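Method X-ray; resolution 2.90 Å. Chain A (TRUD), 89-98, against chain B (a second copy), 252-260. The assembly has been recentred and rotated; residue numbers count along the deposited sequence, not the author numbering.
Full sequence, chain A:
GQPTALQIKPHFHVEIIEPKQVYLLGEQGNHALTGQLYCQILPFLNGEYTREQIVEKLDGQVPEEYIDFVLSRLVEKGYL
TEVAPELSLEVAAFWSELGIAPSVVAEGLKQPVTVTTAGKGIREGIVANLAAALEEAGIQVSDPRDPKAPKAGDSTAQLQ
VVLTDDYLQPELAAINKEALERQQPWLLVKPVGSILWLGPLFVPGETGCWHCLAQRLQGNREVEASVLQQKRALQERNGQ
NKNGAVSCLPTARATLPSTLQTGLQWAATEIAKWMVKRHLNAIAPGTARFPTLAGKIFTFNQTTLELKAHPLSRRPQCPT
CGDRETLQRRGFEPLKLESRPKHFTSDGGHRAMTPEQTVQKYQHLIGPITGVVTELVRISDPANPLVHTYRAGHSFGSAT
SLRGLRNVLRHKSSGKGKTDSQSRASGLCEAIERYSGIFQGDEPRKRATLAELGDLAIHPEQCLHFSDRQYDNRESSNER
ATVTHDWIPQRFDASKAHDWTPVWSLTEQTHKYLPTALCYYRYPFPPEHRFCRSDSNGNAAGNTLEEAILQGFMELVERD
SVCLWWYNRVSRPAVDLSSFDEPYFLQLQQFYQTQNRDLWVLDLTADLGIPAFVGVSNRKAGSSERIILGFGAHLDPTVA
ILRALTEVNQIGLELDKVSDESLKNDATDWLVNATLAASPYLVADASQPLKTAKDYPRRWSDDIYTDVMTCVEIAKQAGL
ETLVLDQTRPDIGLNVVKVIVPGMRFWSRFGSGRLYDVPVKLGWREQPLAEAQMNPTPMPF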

ATOM      1  N   LEU A  89       0.630 -26.093  28.390  1.00 75.02           N
ATOM      2  CA  LEU A  89       1.627 -25.881  27.331  1.00 76.66           C
ATOM      3  C   LEU A  89       1.040 -24.977  26.248  1.00 73.24           C
ATOM      4  O   LEU A  89       1.707 -24.053  25.785  1.00 71.83           O
ATOM      5  N   GLU A  90      -0.221 -25.231  25.890  1.00 74.31           N
ATOM      6  CA  GLU A  90      -0.989 -24.379  24.962  1.00 73.24           C
ATOM      7  C   GLU A  90      -0.792 -22.917  25.297  1.00 69.18           C
ATOM      8  O   GLU A  90      -0.449 -22.114  24.442  1.00 64.16           O
ATOM      9  N   VAL A  91      -1.006 -22.598  26.571  1.00 69.18           N
ATOM     10  CA  VAL A  91      -0.964 -21.226  27.052  1.00 66.19           C
ATOM     11  C   VAL A  91       0.458 -20.739  27.173  1.00 64.18           C
ATOM     12  O   VAL A  91       0.760 -19.623  26.758  1.00 62.92           O
ATOM     13  N   ALA A  92       1.319 -21.564  27.760  1.00 64.36           N
ATOM     14  CA  ALA A  92       2.721 -21.202  27.881  1.00 66.37           C
ATOM     15  C   ALA A  92       3.248 -20.832  26.497  1.00 64.30           C
ATOM     16  O   ALA A  92       3.897 -19.798  26.328  1.00 62.40           O
ATOM     17  N   ALA A  93       2.903 -21.652  25.509  1.00 62.78           N
ATOM     18  CA  ALA A  93       3.335 -21.438  24.128  1.00 62.38           C
ATOM     19  C   ALA A  93       2.967 -20.073  23.586  1.00 60.24           C
ATOM     20  O   ALA A  93       3.714 -19.506  22.797  1.00 64.30           O
ATOM     21  N   PHE A  94       1.819 -19.548  23.994  1.00 57.57           N
ATOM     22  CA  PHE A  94       1.353 -18.281  23.459  1.00 57.23           C
ATOM     23  C   PHE A  94       2.265 -17.183  23.901  1.00 57.68           C
ATOM     24  O   PHE A  94       2.675 -16.329  23.106  1.00 58.18           O
ATOM     25  N   TRP A  95       2.552 -17.215  25.197  1.00 60.28           N
ATOM     26  CA  TRP A  95       3.362 -16.205  25.831  1.00 60.37           C
ATOM     27  C   TRP A  95       4.804 -16.336  25.384  1.00 66.09           C
ATOM     28  O   TRP A  95       5.492 -15.323  25.251  1.00 74.56           O
ATOM     29  N   SER A  96       5.268 -17.562  25.128  1.00 64.43           N
ATOM     30  CA  SER A  96       6.617 -17.747  24.597  1.00 64.74           C
ATOM     31  C   SER A  96       6.682 -17.349  23.120  1.00 66.65           C
ATOM     32  O   SER A  96       7.688 -16.771  22.689  1.00 68.02           O
ATOM     33  N   GLU A  97       5.624 -17.623  22.350  1.00 64.49           N
ATOM     34  CA  GLU A  97       5.562 -17.128  20.968  1.00 68.24           C
ATOM     35  C   GLU A  97       5.658 -15.592  20.969  1.00 66.58           C
ATOM     36  O   GLU A  97       6.106 -15.012  20.003  1.00 68.56           O
ATOM     37  N   LEU A  98       5.241 -14.941  22.053  1.00 66.43           N
ATOM     38  CA  LEU A  98       5.388 -13.485  22.209  1.00 65.50           C
ATOM     39  C   LEU A  98       6.766 -13.037  22.672  1.00 69.75           C
ATOM     40  O   LEU A  98       7.029 -11.844  22.713  1.00 71.33           O
TER
ATOM     41  N   ALA B 252       3.269 -28.301  17.037  1.00111.56           N
ATOM     42  CA  ALA B 252       2.877 -27.702  18.352  1.00105.12           C
ATOM     43  C   ALA B 252       2.045 -26.398  18.164  1.00100.64           C
ATOM     44  O   ALA B 252       2.089 -25.771  17.089  1.00 94.36           O
ATOM     45  N   ARG B 253       1.287 -25.990  19.192  1.00 94.52           N
ATOM     46  CA  ARG B 253       0.283 -24.918  19.013  1.00 89.28           C
ATOM     47  C   ARG B 253      -0.040 -24.054  20.236  1.00 83.15           C
ATOM     48  O   ARG B 253      -0.556 -24.542  21.237  1.00 83.35           O
ATOM     49  N   ALA B 254       0.218 -22.756  20.112  1.00 75.31           N
ATOM     50  CA  ALA B 254      -0.142 -21.784  21.140  1.00 73.37           C
ATOM     51  C   ALA B 254      -1.621 -21.440  21.093  1.00 70.44           C
ATOM     52  O   ALA B 254      -2.155 -21.151  20.035  1.00 68.43           O
ATOM     53  N   THR B 255      -2.273 -21.425  22.245  1.00 69.28           N
ATOM     54  CA  THR B 255      -3.719 -21.245  22.293  1.00 66.62           C
ATOM     55  C   THR B 255      -4.101 -20.734  23.685  1.00 67.97           C
ATOM     56  O   THR B 255      -3.921 -21.436  24.688  1.00 71.02           O
ATOM     57  N   LEU B 256      -4.599 -19.501  23.752  1.00 63.92           N
ATOM     58  CA  LEU B 256      -5.318 -19.064  24.936  1.00 62.25           C
ATOM     59  C   LEU B 256      -6.773 -19.421  24.711  1.00 61.67           C
ATOM     60  O   LEU B 256      -7.213 -19.499  23.570  1.00 63.24           O
ATOM     61  N   PRO B 257      -7.532 -19.641  25.786  1.00 61.46           N
ATOM     62  CA  PRO B 257      -8.968 -19.799  25.591  1.00 60.50           C
ATOM     63  C   PRO B 257      -9.563 -18.642  24.807  1.00 56.70           C
ATOM     64  O   PRO B 257     -10.394 -18.863  23.928  1.00 55.41           O
ATOM     65  N   SER B 258      -9.107 -17.430  25.111  1.00 56.39           N
ATOM     66  CA  SER B 258      -9.604 -16.235  24.442  1.00 54.86           C
ATOM     67  C   SER B 258      -9.339 -16.253  22.931  1.00 53.81           C
ATOM     68  O   SER B 258     -10.177 -15.817  22.158  1.00 53.26           O
ATOM     69  N   THR B 259      -8.198 -16.768  22.490  1.00 53.17           N
ATOM     70  CA  THR B 259      -7.933 -16.792  21.059  1.00 52.23           C
ATOM     71  C   THR B 259      -8.712 -17.904  20.406  1.00 53.82           C
ATOM     72  O   THR B 259      -9.197 -17.760  19.291  1.00 55.44           O
ATOM     73  N   LEU B 260      -8.807 -19.035  21.084  1.00 56.90           N
ATOM     74  CA  LEU B 260      -9.613 -20.120  20.581  1.00 58.63           C
ATOM     75  C   LEU B 260     -11.019 -19.570  20.369  1.00 60.12           C
ATOM     76  O   LEU B 260     -11.591 -19.665  19.275  1.00 59.54           O
TER

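When a helix packs against an extended segment, small residues let the backbones approach while larger side chains pack around them; the contact between two copies of TRUD illustrates the principle. A:Leu89, at the start of the stretch, does not reach the partner. A:Glu90 contributes chiefly through its backbone: its carbonyl O accepts a hydrogen bond from B:Thr255 N at 2.9 Å, nearly straight at 163°, and also receives a CA-H...O contact from B:Ala254 CA at 3.3 Å. Its side chain, chi1 m, starts sideways and leads away, although its CG still passes 4.2 Å from B:Thr255 CB.

A:Val91, in the t rotamer, packs against B:Leu256, with CG1 3.9 Å and CG2 4.3 Å from B:Leu256 CD2; CG2 also lies 4.4 Å from B:Pro257 CD. A:Ala92 points away and takes no part. A:Ala93 points toward the partner, and its CB meets B:Ala254 CB at 3.7 Å, a methyl-to-methyl contact that suits the close backbones here.

A:Phe94, chi1 t and chi2 78°, also points toward chain B. B:Ala254 CB sits at the edge of its ring and lies 4.0 Å from A:Phe94 CB. Over one face comes B:Leu256, whose m,t rotamer brings CD1 to 3.9 Å from the ring centroid, a CH-pi contact. B:Thr259 CG2 adds an oblique approach, 4.2 Å from A:Phe94 CE1, while its OG1 donates to B:Leu256 O at 3.1 Å.

A:Trp95, chi1 m, leaves sideways, yet its indole comes nearer, with NE1 3.8 Å from B:Leu256 CD2; that leucine methyl thus touches both A:Val91 and A:Trp95. A:Ser96, chi1 p, is out of reach and turns OG back to A:Ala93 O, a 3.0 Å hydrogen bond. A:Glu97, chi1 t, brings OE1 within 4.4 Å of B:Ala254 CB, but finds its hydrogen-bonding partner elsewhere in the structure. A:Leu98 lies beyond the contact.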

ATOM      1  CB  LEU A  89       2.136 -27.201  26.745  1.00 78.39           C
ATOM      2  CG  LEU A  89       3.494 -27.642  27.304  1.00 81.76           C
ATOM      3  CD1 LEU A  89       3.623 -27.448  28.815  1.00 84.15           C
ATOM      4  CD2 LEU A  89       3.745 -29.093  26.933  1.00 84.22           C
ATOM      5  CB  GLU A  90      -2.492 -24.691  25.043  1.00 76.46           C
ATOM      6  CG  GLU A  90      -2.958 -25.830  24.166  1.00 82.21           C
ATOM      7  CD  GLU A  90      -2.628 -27.203  24.721  1.00 93.46           C
ATOM      8  OE1 GLU A  90      -1.752 -27.332  25.613  1.00 99.59           O
ATOM      9  OE2 GLU A  90      -3.257 -28.176  24.252  1.00107.34           O
ATOM     10  CB  VAL A  91      -1.651 -21.093  28.422  1.00 64.87           C
ATOM     11  CG1 VAL A  91      -1.379 -19.720  29.041  1.00 61.50           C
ATOM     12  CG2 VAL A  91      -3.140 -21.335  28.265  1.00 63.25           C
ATOM     13  CB  ALA A  92       3.524 -22.339  28.484  1.00 68.54           C
ATOM     14  CB  ALA A  93       2.758 -22.500  23.225  1.00 62.38           C
ATOM     15  CB  PHE A  94      -0.064 -17.958  23.927  1.00 57.79           C
ATOM     16  CG  PHE A  94      -0.556 -16.644  23.421  1.00 57.33           C
ATOM     17  CD1 PHE A  94      -1.012 -16.529  22.123  1.00 57.92           C
ATOM     18  CD2 PHE A  94      -0.499 -15.512  24.217  1.00 59.93           C
ATOM     19  CE1 PHE A  94      -1.443 -15.321  21.628  1.00 58.85           C
ATOM     20  CE2 PHE A  94      -0.931 -14.289  23.736  1.00 60.35           C
ATOM     21  CZ  PHE A  94      -1.410 -14.195  22.438  1.00 60.25           C
ATOM     22  CB  TRP A  95       3.227 -16.305  27.344  1.00 60.05           C
ATOM     23  CG  TRP A  95       1.827 -16.023  27.768  1.00 60.18           C
ATOM     24  CD1 TRP A  95       0.921 -16.915  28.227  1.00 60.99           C
ATOM     25  CD2 TRP A  95       1.158 -14.764  27.711  1.00 58.90           C
ATOM     26  NE1 TRP A  95      -0.266 -16.292  28.487  1.00 60.66           N
ATOM     27  CE2 TRP A  95      -0.150 -14.970  28.168  1.00 61.34           C
ATOM     28  CE3 TRP A  95       1.539 -13.487  27.310  1.00 58.00           C
ATOM     29  CZ2 TRP A  95      -1.085 -13.943  28.241  1.00 64.41           C
ATOM     30  CZ3 TRP A  95       0.628 -12.472  27.391  1.00 60.48           C
ATOM     31  CH2 TRP A  95      -0.676 -12.699  27.855  1.00 63.14           C
ATOM     32  CB  SER A  96       7.124 -19.173  24.796  1.00 63.31           C
ATOM     33  OG  SER A  96       6.356 -20.073  24.045  1.00 60.99           O
ATOM     34  CB  GLU A  97       4.293 -17.610  20.220  1.00 71.22           C
ATOM     35  CG  GLU A  97       4.209 -17.253  18.721  1.00 73.20           C
ATOM     36  CD  GLU A  97       4.313 -18.459  17.780  1.00 78.00           C
ATOM     37  OE1 GLU A  97       3.331 -19.228  17.692  1.00 77.01           O
ATOM     38  OE2 GLU A  97       5.358 -18.641  17.100  1.00 85.87           O
ATOM     39  CB  LEU A  98       4.382 -12.967  23.234  1.00 64.61           C
ATOM     40  CG  LEU A  98       3.038 -12.503  22.735  1.00 64.98           C
ATOM     41  CD1 LEU A  98       2.173 -12.128  23.923  1.00 68.92           C
ATOM     42  CD2 LEU A  98       3.201 -11.305  21.831  1.00 65.09           C
TER
ATOM     43  CB  ALA B 252       4.110 -27.437  19.217  1.00101.44           C
ATOM     44  CB  ARG B 253      -1.038 -25.510  18.499  1.00 89.20           C
ATOM     45  CG  ARG B 253      -1.019 -25.963  17.047  1.00 91.16           C
ATOM     46  CD  ARG B 253      -0.786 -24.804  16.089  1.00 92.11           C
ATOM     47  NE  ARG B 253      -0.580 -25.247  14.707  1.00 92.07           N
ATOM     48  CZ  ARG B 253       0.599 -25.331  14.088  1.00 91.10           C
ATOM     49  NH1 ARG B 253       1.737 -25.012  14.713  1.00 88.81           N
ATOM     50  NH2 ARG B 253       0.636 -25.754  12.822  1.00 88.13           N
ATOM     51  CB  ALA B 254       0.652 -20.513  20.945  1.00 75.11           C
ATOM     52  CB  THR B 255      -4.472 -22.583  21.977  1.00 67.86           C
ATOM     53  OG1 THR B 255      -3.912 -23.220  20.819  1.00 71.26           O
ATOM     54  CG2 THR B 255      -5.970 -22.370  21.725  1.00 65.48           C
ATOM     55  CB  LEU B 256      -5.230 -17.565  25.122  1.00 60.32           C
ATOM     56  CG  LEU B 256      -3.862 -16.926  25.120  1.00 59.91           C
ATOM     57  CD1 LEU B 256      -4.037 -15.437  25.327  1.00 59.33           C
ATOM     58  CD2 LEU B 256      -3.009 -17.509  26.218  1.00 62.91           C
ATOM     59  CB  PRO B 257      -9.530 -19.825  27.021  1.00 61.63           C
ATOM     60  CG  PRO B 257      -8.362 -19.611  27.933  1.00 62.63           C
ATOM     61  CD  PRO B 257      -7.130 -19.932  27.166  1.00 63.09           C
ATOM     62  CB  SER B 258      -9.043 -14.954  25.095  1.00 55.45           C
ATOM     63  OG  SER B 258      -7.694 -14.697  24.739  1.00 55.00           O
ATOM     64  CB  THR B 259      -6.447 -16.960  20.714  1.00 52.95           C
ATOM     65  OG1 THR B 259      -6.012 -18.297  20.998  1.00 52.71           O
ATOM     66  CG2 THR B 259      -5.616 -15.931  21.483  1.00 55.54           C
ATOM     67  CB  LEU B 260      -9.633 -21.284  21.577  1.00 61.28           C
ATOM     68  CG  LEU B 260     -10.565 -22.451  21.230  1.00 62.95           C
ATOM     69  CD1 LEU B 260     -10.116 -23.131  19.941  1.00 65.35           C
ATOM     70  CD2 LEU B 260     -10.635 -23.456  22.360  1.00 63.07           C
TER